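Side-chain contacts in salmonella plasmid virulence: SpvB (Salmonella typhimurium, PDB 6P0X), which probably transfers ADP-ribose from NAD to an arginine of host actin through another part of the full-length toxin, this chain being its N-terminal domain: residues D224-T229 against P233-L238; F292-D297 against E301-V306. All coordinates share one frame; numbering follows the deposited sequence.

Contact 1 comes first along the chain and closes before contact 2 begins; their centres lie about 19 Å apart, both in the beta-rich N-terminal domain of the toxin. Strand 237-244 joins them: contact 1 packs the loop after strand 215-218 against the residues leading into strand 237-244 and its first residue, Trp237, and strand 237-244 pairs antiparallel with strand 288-293, which pairs with 304-314 in contact 2. The two meet directly where Leu238 O lies 2.8 Å from His294 N, a probable hydrogen bond, and where Leu238 CD1 packs 3.8 Å from Phe295 CZ. The contacts therefore border adjoining strands, contact 2 at the domain surface, as structural packing with no catalytic role indicated.

Contact 1 (D224-T229 against P233-L238); sequences DLYLWT and PAVQWL
Tyr226 reaches across to Pro233, Val235 and Trp237 within the long connection between antiparallel strands 215-218 and 237-244, a loop packing against the entry to the second strand in this beta-rich domain. No hydrogen bond crosses the contact, so side-chain packing defines it. Tyr226 and Val235 approach from opposite directions, and Val235 CG1 lies over one face of the phenol, 3.8 Å from the ring centroid and 23° off the normal, which meets the geometry of a CH-pi contact. The methyl is displaced toward the rim, closest to CE1. The side chain of Pro233 crosses that of Tyr226 at about a right angle, its CB 3.6 Å from Tyr226 CB. Trp237 slides past the phenol in the opposite direction: the ring planes stand at 86° but the centroids are 6.0 Å apart in an oblique relation, with Trp237 CH2 3.8 Å from Tyr226 CE2. Val235 touches both aromatics, since its CG2 rides 3.3 Å above the indole plane, offset toward the rim. His181 stacks on the Tyr226 ring, while the Glu173 carboxylate accepts hydrogen bonds from the backbone N of Tyr226 and of Leu227, tying both amides of this turn to strand 165-175. With CG anti to its carbonyl carbon (chi1 -67°), Leu227 sends CD2 to 4.0 Å from Pro233 CD.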
loop_
_atom_site.group_PDB
_atom_site.type_symbol
_atom_site.label_atom_id
_atom_site.label_comp_id
_atom_site.label_asym_id
_atom_site.label_seq_id
_atom_site.Cartn_x
_atom_site.Cartn_y
_atom_site.Cartn_z
ATOM N N ASP A 224 -4.436 -19.905 5.082
ATOM C CA ASP A 224 -3.225 -19.515 4.375
ATOM C C ASP A 224 -3.422 -18.194 3.646
ATOM O O ASP A 224 -4.507 -17.909 3.129
ATOM C CB ASP A 224 -2.818 -20.591 3.367
ATOM C CG ASP A 224 -2.597 -21.947 4.009
ATOM O OD1 ASP A 224 -1.973 -22.008 5.088
ATOM O OD2 ASP A 224 -3.048 -22.954 3.424
ATOM N N LEU A 225 -2.361 -17.393 3.600
ATOM C CA LEU A 225 -2.388 -16.177 2.801
ATOM C C LEU A 225 -2.587 -16.538 1.335
ATOM O O LEU A 225 -1.892 -17.407 0.801
ATOM C CB LEU A 225 -1.089 -15.391 2.985
ATOM C CG LEU A 225 -0.842 -14.727 4.342
ATOM C CD1 LEU A 225 0.645 -14.537 4.569
ATOM C CD2 LEU A 225 -1.558 -13.388 4.411
ATOM N N TYR A 226 -3.545 -15.869 0.686
ATOM C CA TYR A 226 -3.829 -16.164 -0.717
ATOM C C TYR A 226 -2.605 -15.932 -1.593
ATOM O O TYR A 226 -2.369 -16.677 -2.552
ATOM C CB TYR A 226 -4.994 -15.312 -1.218
ATOM C CG TYR A 226 -6.272 -15.423 -0.417
ATOM C CD1 TYR A 226 -6.900 -16.652 -0.232
ATOM C CD2 TYR A 226 -6.869 -14.293 0.126
ATOM C CE1 TYR A 226 -8.079 -16.751 0.492
ATOM C CE2 TYR A 226 -8.046 -14.381 0.846
ATOM C CZ TYR A 226 -8.646 -15.609 1.028
ATOM O OH TYR A 226 -9.816 -15.690 1.748
ATOM N N LEU A 227 -1.810 -14.911 -1.278
ATOM C CA LEU A 227 -0.698 -14.543 -2.143
ATOM C C LEU A 227 0.450 -15.542 -2.088
ATOM O O LEU A 227 1.399 -15.405 -2.869
ATOM C CB LEU A 227 -0.197 -13.143 -1.780
ATOM C CG LEU A 227 -1.195 -12.020 -2.069
ATOM C CD1 LEU A 227 -0.655 -10.677 -1.603
ATOM C CD2 LEU A 227 -1.550 -11.980 -3.550
ATOM N N TRP A 228 0.393 -16.533 -1.193
ATOM C CA TRP A 228 1.330 -17.648 -1.277
ATOM C C TRP A 228 1.153 -18.405 -2.588
ATOM O O TRP A 228 2.133 -18.839 -3.204
ATOM C CB TRP A 228 1.133 -18.613 -0.104
ATOM C CG TRP A 228 1.649 -18.175 1.245
ATOM C CD1 TRP A 228 0.980 -18.254 2.431
ATOM C CD2 TRP A 228 2.943 -17.633 1.552
ATOM N NE1 TRP A 228 1.765 -17.784 3.453
ATOM C CE2 TRP A 228 2.974 -17.396 2.942
ATOM C CE3 TRP A 228 4.073 -17.316 0.789
ATOM C CZ2 TRP A 228 4.089 -16.860 3.585
ATOM C CZ3 TRP A 228 5.180 -16.784 1.431
ATOM C CH2 TRP A 228 5.179 -16.564 2.816
ATOM N N THR A 229 -0.094 -18.559 -3.032
ATOM C CA THR A 229 -0.438 -19.408 -4.166
ATOM C C THR A 229 -0.474 -18.649 -5.489
ATOM O O THR A 229 0.112 -19.097 -6.479
ATOM C CB THR A 229 -1.793 -20.072 -3.913
ATOM O OG1 THR A 229 -1.689 -20.948 -2.786
ATOM C CG2 THR A 229 -2.243 -20.861 -5.131
ATOM N N PRO A 233 -5.688 -12.855 -5.521
ATOM C CA PRO A 233 -6.617 -13.794 -4.876
ATOM C C PRO A 233 -7.921 -13.900 -5.655
ATOM O O PRO A 233 -8.510 -12.891 -6.049
ATOM C CB PRO A 233 -6.834 -13.182 -3.486
ATOM C CG PRO A 233 -6.497 -11.734 -3.651
ATOM C CD PRO A 233 -5.397 -11.690 -4.669
ATOM N N ALA A 234 -8.365 -15.136 -5.880
ATOM C CA ALA A 234 -9.649 -15.402 -6.527
ATOM C C ALA A 234 -10.647 -15.845 -5.460
ATOM O O ALA A 234 -10.957 -17.027 -5.306
ATOM C CB ALA A 234 -9.491 -16.441 -7.633
ATOM N N VAL A 235 -11.145 -14.870 -4.698
ATOM C CA VAL A 235 -12.113 -15.110 -3.632
ATOM C C VAL A 235 -13.210 -14.055 -3.715
ATOM O O VAL A 235 -13.068 -13.025 -4.376
ATOM C CB VAL A 235 -11.469 -15.086 -2.228
ATOM C CG1 VAL A 235 -10.291 -16.044 -2.155
ATOM C CG2 VAL A 235 -11.045 -13.678 -1.868
ATOM N N GLN A 236 -14.311 -14.322 -3.018
ATOM C CA GLN A 236 -15.429 -13.390 -2.947
ATOM C C GLN A 236 -15.229 -12.452 -1.762
ATOM O O GLN A 236 -15.178 -12.899 -0.610
ATOM C CB GLN A 236 -16.753 -14.142 -2.816
ATOM C CG GLN A 236 -17.941 -13.248 -2.496
ATOM C CD GLN A 236 -19.205 -14.040 -2.218
ATOM O OE1 GLN A 236 -19.213 -15.268 -2.309
ATOM N NE2 GLN A 236 -20.282 -13.339 -1.876
ATOM N N TRP A 237 -15.135 -11.158 -2.044
ATOM C CA TRP A 237 -15.038 -10.142 -1.008
ATOM C C TRP A 237 -16.401 -9.507 -0.784
ATOM O O TRP A 237 -17.155 -9.279 -1.735
ATOM C CB TRP A 237 -14.026 -9.059 -1.385
ATOM C CG TRP A 237 -12.651 -9.564 -1.684
ATOM C CD1 TRP A 237 -12.091 -9.734 -2.916
ATOM C CD2 TRP A 237 -11.653 -9.952 -0.732
ATOM N NE1 TRP A 237 -10.807 -10.206 -2.791
ATOM C CE2 TRP A 237 -10.514 -10.347 -1.460
ATOM C CE3 TRP A 237 -11.613 -10.004 0.665
ATOM C CZ2 TRP A 237 -9.349 -10.791 -0.838
ATOM C CZ3 TRP A 237 -10.454 -10.443 1.281
ATOM C CH2 TRP A 237 -9.339 -10.831 0.529
ATOM N N LEU A 238 -16.709 -9.216 0.478
ATOM C CA LEU A 238 -17.941 -8.520 0.820
ATOM C C LEU A 238 -17.780 -7.007 0.875
ATOM O O LEU A 238 -18.771 -6.288 0.701
ATOM C CB LEU A 238 -18.477 -9.025 2.162
ATOM C CG LEU A 238 -18.877 -10.503 2.198
ATOM C CD1 LEU A 238 -19.497 -10.865 3.540
ATOM C CD2 LEU A 238 -19.825 -10.832 1.054
#

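Contact 2 (F292-D297 against E301-V306); sequences FHHFPD and EADTLV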
loop_
_atom_site.group_PDB
_atom_site.type_symbol
_atom_site.label_atom_id
_atom_site.label_comp_id
_atom_site.label_asym_id
_atom_site.label_seq_id
_atom_site.Cartn_x
_atom_site.Cartn_y
_atom_site.Cartn_z
ATOM N N PHE A 292 -17.841 0.311 -0.610
ATOM C CA PHE A 292 -18.723 -0.546 -1.391
ATOM C C PHE A 292 -18.975 -1.855 -0.654
ATOM O O PHE A 292 -18.055 -2.438 -0.069
ATOM C CB PHE A 292 -18.129 -0.859 -2.772
ATOM C CG PHE A 292 -18.271 0.257 -3.772
ATOM C CD1 PHE A 292 -19.394 0.340 -4.579
ATOM C CD2 PHE A 292 -17.269 1.203 -3.927
ATOM C CE1 PHE A 292 -19.527 1.357 -5.509
ATOM C CE2 PHE A 292 -17.393 2.222 -4.857
ATOM C CZ PHE A 292 -18.524 2.298 -5.649
ATOM N N HIS A 293 -20.222 -2.317 -0.700
ATOM C CA HIS A 293 -20.597 -3.641 -0.230
ATOM C C HIS A 293 -20.931 -4.524 -1.426
ATOM O O HIS A 293 -21.364 -4.037 -2.475
ATOM C CB HIS A 293 -21.799 -3.579 0.720
ATOM C CG HIS A 293 -21.516 -2.882 2.014
ATOM N ND1 HIS A 293 -22.462 -2.743 3.006
ATOM C CD2 HIS A 293 -20.394 -2.282 2.479
ATOM C CE1 HIS A 293 -21.937 -2.089 4.026
ATOM N NE2 HIS A 293 -20.683 -1.796 3.732
ATOM N N HIS A 294 -20.744 -5.837 -1.257
ATOM C CA HIS A 294 -20.917 -6.809 -2.341
ATOM C C HIS A 294 -21.805 -7.942 -1.832
ATOM O O HIS A 294 -21.327 -9.018 -1.468
ATOM C CB HIS A 294 -19.569 -7.326 -2.838
ATOM C CG HIS A 294 -18.615 -6.243 -3.231
ATOM N ND1 HIS A 294 -18.657 -5.624 -4.462
ATOM C CD2 HIS A 294 -17.592 -5.667 -2.555
ATOM C CE1 HIS A 294 -17.702 -4.713 -4.528
ATOM N NE2 HIS A 294 -17.042 -4.719 -3.384
ATOM N N PHE A 295 -23.112 -7.690 -1.822
ATOM C CA PHE A 295 -24.121 -8.661 -1.409
ATOM C C PHE A 295 -25.123 -8.831 -2.546
ATOM O O PHE A 295 -26.274 -8.383 -2.450
ATOM C CB PHE A 295 -24.814 -8.223 -0.120
ATOM C CG PHE A 295 -23.918 -8.216 1.087
ATOM C CD1 PHE A 295 -23.095 -7.133 1.358
ATOM C CD2 PHE A 295 -23.910 -9.293 1.962
ATOM C CE1 PHE A 295 -22.276 -7.129 2.474
ATOM C CE2 PHE A 295 -23.095 -9.295 3.079
ATOM C CZ PHE A 295 -22.276 -8.212 3.335
ATOM N N PRO A 296 -24.715 -9.476 -3.642
ATOM C CA PRO A 296 -25.588 -9.542 -4.827
ATOM C C PRO A 296 -26.896 -10.278 -4.597
ATOM O O PRO A 296 -27.915 -9.907 -5.194
ATOM C CB PRO A 296 -24.711 -10.261 -5.862
ATOM C CG PRO A 296 -23.764 -11.075 -5.048
ATOM C CD PRO A 296 -23.479 -10.259 -3.819
ATOM N N ASP A 297 -26.905 -11.313 -3.756
ATOM C CA ASP A 297 -28.118 -12.104 -3.576
ATOM C C ASP A 297 -29.180 -11.321 -2.812
ATOM O O ASP A 297 -30.358 -11.321 -3.189
ATOM C CB ASP A 297 -27.780 -13.410 -2.854
ATOM C CG ASP A 297 -26.830 -14.286 -3.653
ATOM O OD1 ASP A 297 -26.372 -13.841 -4.725
ATOM O OD2 ASP A 297 -26.538 -15.417 -3.209
ATOM N N GLU A 301 -27.539 -6.552 -6.876
ATOM C CA GLU A 301 -26.508 -5.874 -7.648
ATOM C C GLU A 301 -25.145 -6.276 -7.106
ATOM O O GLU A 301 -24.989 -6.544 -5.912
ATOM C CB GLU A 301 -26.671 -4.349 -7.606
ATOM C CG GLU A 301 -26.599 -3.748 -6.211
ATOM C CD GLU A 301 -26.785 -2.241 -6.214
ATOM O OE1 GLU A 301 -26.856 -1.648 -7.312
ATOM O OE2 GLU A 301 -26.855 -1.650 -5.117
ATOM N N ALA A 302 -24.155 -6.310 -8.000
ATOM C CA ALA A 302 -22.818 -6.744 -7.607
ATOM C C ALA A 302 -22.169 -5.760 -6.638
ATOM O O ALA A 302 -21.486 -6.173 -5.693
ATOM C CB ALA A 302 -21.943 -6.935 -8.845
ATOM N N ASP A 303 -22.369 -4.460 -6.851
ATOM C CA ASP A 303 -21.663 -3.430 -6.103
ATOM C C ASP A 303 -22.654 -2.397 -5.590
ATOM O O ASP A 303 -23.460 -1.870 -6.364
ATOM C CB ASP A 303 -20.602 -2.758 -6.981
ATOM C CG ASP A 303 -19.830 -3.755 -7.824
ATOM O OD1 ASP A 303 -19.210 -4.672 -7.245
ATOM O OD2 ASP A 303 -19.857 -3.633 -9.068
ATOM N N THR A 304 -22.595 -2.115 -4.287
ATOM C CA THR A 304 -23.511 -1.184 -3.631
ATOM C C THR A 304 -22.703 -0.119 -2.903
ATOM O O THR A 304 -22.012 -0.422 -1.925
ATOM C CB THR A 304 -24.433 -1.911 -2.654
ATOM O OG1 THR A 304 -25.253 -2.843 -3.371
ATOM C CG2 THR A 304 -25.322 -0.914 -1.931
ATOM N N LEU A 305 -22.796 1.123 -3.369
ATOM C CA LEU A 305 -22.123 2.232 -2.708
ATOM C C LEU A 305 -22.905 2.630 -1.464
ATOM O O LEU A 305 -24.112 2.886 -1.531
ATOM C CB LEU A 305 -21.996 3.423 -3.655
ATOM C CG LEU A 305 -21.454 4.726 -3.066
ATOM C CD1 LEU A 305 -20.033 4.524 -2.555
ATOM C CD2 LEU A 305 -21.513 5.852 -4.088
ATOM N N VAL A 306 -22.216 2.686 -0.327
ATOM C CA VAL A 306 -22.858 3.003 0.936
ATOM C C VAL A 306 -22.384 4.339 1.503
ATOM O O VAL A 306 -23.148 5.004 2.215
ATOM C CB VAL A 306 -22.670 1.869 1.965
ATOM C CG1 VAL A 306 -23.126 0.538 1.368
ATOM C CG2 VAL A 306 -21.231 1.784 2.411
HETATM O O HOH W 1 -24.185 -5.475 -3.658
#
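Val306 CG1 sits over the centre of one face of the His293 imidazole, 3.8 Å from its centroid, a CH-pi contact in which the two side chains cross at about a right angle. Leu305 CG lies anti to the backbone N, which carries CD1 over one face of the Phe292 ring, shifted toward the rim, while Leu305 CB comes within 3.7 Å of Phe292 CE1. The His294 imidazole is approached at its edge: Asp303 OD1 lies in the ring plane, 3.0 Å from His294 ND1, but the 120° angle at the hydrogen makes this bond weak, and the carboxylate is turned 85° to the ring. His294 ND1 also donates to Ala302 O at 3.1 Å, a straighter bond tilted 18° out of the ring plane. Thr240 OG1 holds NE2 of this ring, so both its nitrogens are engaged; Ser23 OG pairs with His293 NE2. The arrangement belongs to the end of an antiparallel beta-hairpin joining strands 288-293 and 304-314, in which His293 and Thr304 form a hydrogen-bonded pair, His293 N to Thr304 O and Thr304 N to His293 O, each 2.9 Å. A water links the two segments, accepting from Phe295 N and donating to Glu301 O and Thr304 OG1. The threonine hydroxyl, Thr304 OG1, donates to Glu301 OE2 at 2.7 Å, on the anti side and clearly out of the carboxylate plane.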